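PDB 4IRT: uncharacterized protein from Bacteroides ovatus, which is of unknown function but has a BNR-repeat beta-propeller fold and may be a neuraminidase, releasing terminal sialic acid from glycans. Local coordinates for residues Met311-Ala315 against Phe330-Glu334; Ser275-Gln279 against Gln299-Thr303. All coordinates share one frame; numbering follows the deposited sequence.

Contact 1 (Met311-Ala315 against Phe330-Glu334); sequences MIPIA and FRDEE
R331 folds its guanidinium back over the peptide backbone it faces: A315 N lies 3.5 Å above the centre of the guanidinium plane. The main chains meet at one antiparallel bridge, the non-hydrogen-bonded pair I314 and D332, just before strand 318-322 and just after strand 325-330 of a beta-propeller blade. Two backbone bonds flank it, from A315 N to R331 O (2.9 Å) and from E333 N to P313 O (3.0 Å). Bends at chi2 (-85°) and chi3 (-66°) curl the arginine, and A315, with no more than a methyl, lies close alongside, its CB 3.7 Å from R331 NH2. A long, multi-donor side chain suits this place, because NE reaches W365 O while NH1 donates to I312 O, which lies in the guanidinium plane, at 3.1 Å. D332 closes an Asx turn: its OD1 accepts from E334 N, approached from above the carboxylate plane, and OD2 forms a salt bridge with R298. Toward solvent, the E333 side chain runs along P313, its carboxylate carbon CD 3.8 Å from P313 CB, and a water joins E333 OE2 to M311 O. A second water donates to I312 O and accepts from R331 NH2 at 3.0 Å.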
loop_
_atom_site.group_PDB
_atom_site.type_symbol
_atom_site.label_atom_id
_atom_site.label_comp_id
_atom_site.label_asym_id
_atom_site.label_seq_id
_atom_site.Cartn_x
_atom_site.Cartn_y
_atom_site.Cartn_z
HETATM N N MSE A 311 19.980 1.776 1.563
HETATM C CA MSE A 311 18.722 2.505 1.318
HETATM C C MSE A 311 18.579 2.692 -0.165
HETATM O O MSE A 311 19.523 3.104 -0.871
HETATM C CB MSE A 311 18.601 3.890 2.009
HETATM C CG MSE A 311 17.153 4.448 2.073
HETATM SE SE MSE A 311 17.060 6.420 2.370
HETATM C CE MSE A 311 18.156 7.140 0.896
ATOM N N ILE A 312 17.385 2.422 -0.664
ATOM C CA ILE A 312 17.111 2.690 -2.066
ATOM C C ILE A 312 16.858 4.211 -2.189
ATOM O O ILE A 312 16.091 4.792 -1.400
ATOM C CB ILE A 312 15.922 1.873 -2.594
ATOM C CG1 ILE A 312 16.161 0.369 -2.389
ATOM C CG2 ILE A 312 15.714 2.159 -4.068
ATOM C CD1 ILE A 312 14.906 -0.468 -2.443
ATOM N N PRO A 313 17.502 4.866 -3.165
ATOM C CA PRO A 313 17.473 6.321 -3.278
ATOM C C PRO A 313 16.130 6.932 -3.636
ATOM O O PRO A 313 15.974 8.152 -3.551
ATOM C CB PRO A 313 18.460 6.609 -4.429
ATOM C CG PRO A 313 19.169 5.343 -4.699
ATOM C CD PRO A 313 18.310 4.239 -4.224
ATOM N N ILE A 314 15.190 6.106 -4.092
ATOM C CA ILE A 314 13.856 6.587 -4.411
ATOM C C ILE A 314 12.813 5.720 -3.680
ATOM O O ILE A 314 13.055 4.546 -3.352
ATOM C CB ILE A 314 13.570 6.623 -5.925
ATOM C CG1 ILE A 314 13.554 5.237 -6.528
ATOM C CG2 ILE A 314 14.610 7.470 -6.664
ATOM C CD1 ILE A 314 13.231 5.211 -8.000
ATOM N N ALA A 315 11.659 6.326 -3.413
ATOM C CA ALA A 315 10.562 5.634 -2.759
ATOM C C ALA A 315 9.696 4.907 -3.756
ATOM O O ALA A 315 9.504 5.372 -4.875
ATOM C CB ALA A 315 9.703 6.621 -1.995
ATOM N N PHE A 330 5.935 10.608 -4.780
ATOM C CA PHE A 330 7.205 9.942 -4.689
ATOM C C PHE A 330 8.208 10.693 -3.798
ATOM O O PHE A 330 7.867 11.677 -3.164
ATOM C CB PHE A 330 7.765 9.701 -6.082
ATOM C CG PHE A 330 8.228 10.930 -6.802
ATOM C CD1 PHE A 330 7.323 11.762 -7.457
ATOM C CD2 PHE A 330 9.593 11.219 -6.911
ATOM C CE1 PHE A 330 7.766 12.846 -8.198
ATOM C CE2 PHE A 330 10.026 12.322 -7.620
ATOM C CZ PHE A 330 9.109 13.152 -8.248
ATOM N N ARG A 331 9.414 10.155 -3.720
ATOM C CA ARG A 331 10.504 10.791 -2.967
ATOM C C ARG A 331 11.783 10.369 -3.650
ATOM O O ARG A 331 11.990 9.177 -3.905
ATOM C CB ARG A 331 10.424 10.348 -1.509
ATOM C CG ARG A 331 11.605 10.713 -0.599
ATOM C CD ARG A 331 12.745 9.717 -0.674
ATOM N NE ARG A 331 12.344 8.432 -0.135
ATOM C CZ ARG A 331 13.008 7.290 -0.273
ATOM N NH1 ARG A 331 14.137 7.204 -0.983
ATOM N NH2 ARG A 331 12.539 6.221 0.333
ATOM N N ASP A 332 12.676 11.324 -3.888
ATOM C CA ASP A 332 13.870 11.073 -4.707
ATOM C C ASP A 332 15.070 11.819 -4.132
ATOM O O ASP A 332 15.008 13.030 -3.910
ATOM C CB ASP A 332 13.561 11.513 -6.151
ATOM C CG ASP A 332 14.584 11.016 -7.201
ATOM O OD1 ASP A 332 15.781 10.791 -6.900
ATOM O OD2 ASP A 332 14.151 10.925 -8.384
ATOM N N GLU A 333 16.169 11.100 -3.909
ATOM C CA GLU A 333 17.446 11.742 -3.542
ATOM C C GLU A 333 17.851 12.875 -4.489
ATOM O O GLU A 333 18.452 13.875 -4.053
ATOM C CB GLU A 333 18.591 10.737 -3.501
ATOM C CG GLU A 333 18.664 9.958 -2.202
ATOM C CD GLU A 333 19.982 9.200 -2.023
ATOM O OE1 GLU A 333 20.942 9.427 -2.804
ATOM O OE2 GLU A 333 20.036 8.364 -1.098
ATOM N N GLU A 334 17.511 12.740 -5.764
ATOM C CA GLU A 334 17.768 13.814 -6.737
ATOM C C GLU A 334 17.066 15.116 -6.406
ATOM O O GLU A 334 17.457 16.155 -6.926
ATOM C CB GLU A 334 17.301 13.426 -8.159
ATOM C CG GLU A 334 18.248 12.497 -8.874
ATOM C CD GLU A 334 18.014 12.424 -10.382
ATOM O OE1 GLU A 334 17.079 13.042 -10.925
ATOM O OE2 GLU A 334 18.786 11.732 -11.027
HETATM O O HOH W 1 20.586 5.754 -0.625
HETATM O O HOH W 2 13.821 3.474 0.246
#

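Contact 2 (Ser275-Gln279 against Gln299-Thr303); sequences SDVPQ and QTPFT
P278 O and T300 O, one carbonyl from each segment, are both held by NH1 of R298, a single guanidinium nitrogen that ties the segments together. The setting is a blade of the beta-propeller: 275-279 leads into strand 278-285, and the segment 299-303 belongs to the connection that follows the blade's last strand, 290-294. Direct contact between the segments is largely van der Waals, and its main element is a CH-pi interaction. P278 CG sits over one face of the F302 ring, 3.5 Å from the centroid and 18° off the ring normal. Proline suits this place because its rigid ring offers CH groups to the aromatic face. A chi1 of 70° turns the F302 ring back so that its face meets P278, although its CB heads away from the opposing segment. V277, branched at CB, spreads two methyls along the other chain: CG1 approaches T300 O at 3.6 Å, and CG2 approaches P301 N at 3.8 Å. Farther out, D276 and P301 lie side by side, D276 CG standing 3.6 Å from P301 CB. An ST turn shapes the approach to the strand, V277 N donating to S275 OG at 3.1 Å. F302 N is buried with no hydrogen-bonding partner, and D276 O and F302 O, both acceptors, lie 3.4 Å apart.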
loop_
_atom_site.group_PDB
_atom_site.type_symbol
_atom_site.label_atom_id
_atom_site.label_comp_id
_atom_site.label_asym_id
_atom_site.label_seq_id
_atom_site.Cartn_x
_atom_site.Cartn_y
_atom_site.Cartn_z
ATOM N N SER A 275 20.231 2.134 -20.467
ATOM C CA SER A 275 20.494 3.025 -19.352
ATOM C C SER A 275 20.786 2.182 -18.111
ATOM O O SER A 275 20.485 0.989 -18.111
ATOM C CB SER A 275 19.228 3.859 -19.070
ATOM O OG SER A 275 19.430 4.799 -18.036
ATOM N N ASP A 276 21.387 2.790 -17.088
ATOM C CA ASP A 276 21.494 2.152 -15.741
ATOM C C ASP A 276 20.643 2.911 -14.697
ATOM O O ASP A 276 20.822 2.741 -13.474
ATOM C CB ASP A 276 22.953 2.074 -15.276
ATOM C CG ASP A 276 23.675 3.404 -15.368
ATOM O OD1 ASP A 276 23.053 4.398 -15.817
ATOM O OD2 ASP A 276 24.868 3.455 -14.999
ATOM N N VAL A 277 19.722 3.753 -15.165
ATOM C CA VAL A 277 18.951 4.627 -14.265
ATOM C C VAL A 277 17.468 4.237 -14.155
ATOM O O VAL A 277 16.697 4.411 -15.093
ATOM C CB VAL A 277 18.991 6.077 -14.761
ATOM C CG1 VAL A 277 18.199 6.989 -13.835
ATOM C CG2 VAL A 277 20.431 6.563 -14.935
ATOM N N PRO A 278 17.039 3.761 -12.977
ATOM C CA PRO A 278 15.628 3.423 -12.810
ATOM C C PRO A 278 14.769 4.664 -12.946
ATOM O O PRO A 278 15.196 5.749 -12.538
ATOM C CB PRO A 278 15.578 2.859 -11.376
ATOM C CG PRO A 278 16.982 2.399 -11.114
ATOM C CD PRO A 278 17.832 3.427 -11.781
ATOM N N GLN A 279 13.563 4.510 -13.505
ATOM C CA GLN A 279 12.668 5.626 -13.745
ATOM C C GLN A 279 11.294 5.239 -13.275
ATOM O O GLN A 279 10.877 4.092 -13.475
ATOM C CB GLN A 279 12.564 5.934 -15.256
ATOM C CG GLN A 279 13.881 6.230 -15.950
ATOM C CD GLN A 279 14.447 7.615 -15.649
ATOM O OE1 GLN A 279 13.820 8.439 -14.968
ATOM N NE2 GLN A 279 15.638 7.868 -16.146
ATOM N N GLN A 299 18.537 11.221 -13.714
ATOM C CA GLN A 299 19.914 11.158 -14.196
ATOM C C GLN A 299 20.833 10.236 -13.388
ATOM O O GLN A 299 21.905 9.860 -13.867
ATOM C CB GLN A 299 20.529 12.568 -14.070
ATOM C CG GLN A 299 19.828 13.627 -14.897
ATOM C CD GLN A 299 19.791 13.207 -16.349
ATOM O OE1 GLN A 299 20.833 13.157 -17.001
ATOM N NE2 GLN A 299 18.605 12.839 -16.846
ATOM N N THR A 300 20.453 9.950 -12.154
ATOM C CA THR A 300 21.335 9.311 -11.185
ATOM C C THR A 300 21.036 7.810 -11.084
ATOM O O THR A 300 19.938 7.419 -10.690
ATOM C CB THR A 300 21.167 9.954 -9.800
ATOM O OG1 THR A 300 21.215 11.375 -9.963
ATOM C CG2 THR A 300 22.255 9.505 -8.821
ATOM N N PRO A 301 22.010 6.980 -11.479
ATOM C CA PRO A 301 21.845 5.538 -11.473
ATOM C C PRO A 301 21.824 4.943 -10.090
ATOM O O PRO A 301 22.379 5.521 -9.155
ATOM C CB PRO A 301 23.074 5.020 -12.225
ATOM C CG PRO A 301 24.102 6.096 -12.076
ATOM C CD PRO A 301 23.306 7.379 -12.072
ATOM N N PHE A 302 21.153 3.798 -9.971
ATOM C CA PHE A 302 21.345 2.908 -8.835
ATOM C C PHE A 302 20.920 1.530 -9.291
ATOM O O PHE A 302 20.337 1.378 -10.364
ATOM C CB PHE A 302 20.572 3.337 -7.572
ATOM C CG PHE A 302 19.075 3.181 -7.658
ATOM C CD1 PHE A 302 18.447 2.006 -7.256
ATOM C CD2 PHE A 302 18.286 4.238 -8.092
ATOM C CE1 PHE A 302 17.061 1.894 -7.303
ATOM C CE2 PHE A 302 16.903 4.127 -8.161
ATOM C CZ PHE A 302 16.287 2.961 -7.757
ATOM N N THR A 303 21.221 0.531 -8.472
ATOM C CA THR A 303 20.815 -0.843 -8.761
ATOM C C THR A 303 20.291 -1.454 -7.502
ATOM O O THR A 303 20.738 -1.109 -6.401
ATOM C CB THR A 303 21.961 -1.696 -9.354
ATOM O OG1 THR A 303 21.428 -2.967 -9.762
ATOM C CG2 THR A 303 23.107 -1.897 -8.362
#

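Along the chain contact 2 closes before contact 1 opens, and their centres lie 11 Å apart on the same side of the chain's centre. Contact 2 belongs to the blade of strands 255-258 to 290-294, contact 1 to the next, which begins with strand 318-322; the connection between these blades supplies 299-303 and 311-315. The two contacts touch directly. E334 OE2 probably accepts from both T300 OG1 and Q299 N, each at 2.7 Å, while F302 packs against contact 1 as well, with I312 CG2 3.5 Å from F302 CE1 and P313 CG 3.7 Å from F302 CG. R298 also serves both. Together they join neighbouring blades through polar and apolar contacts.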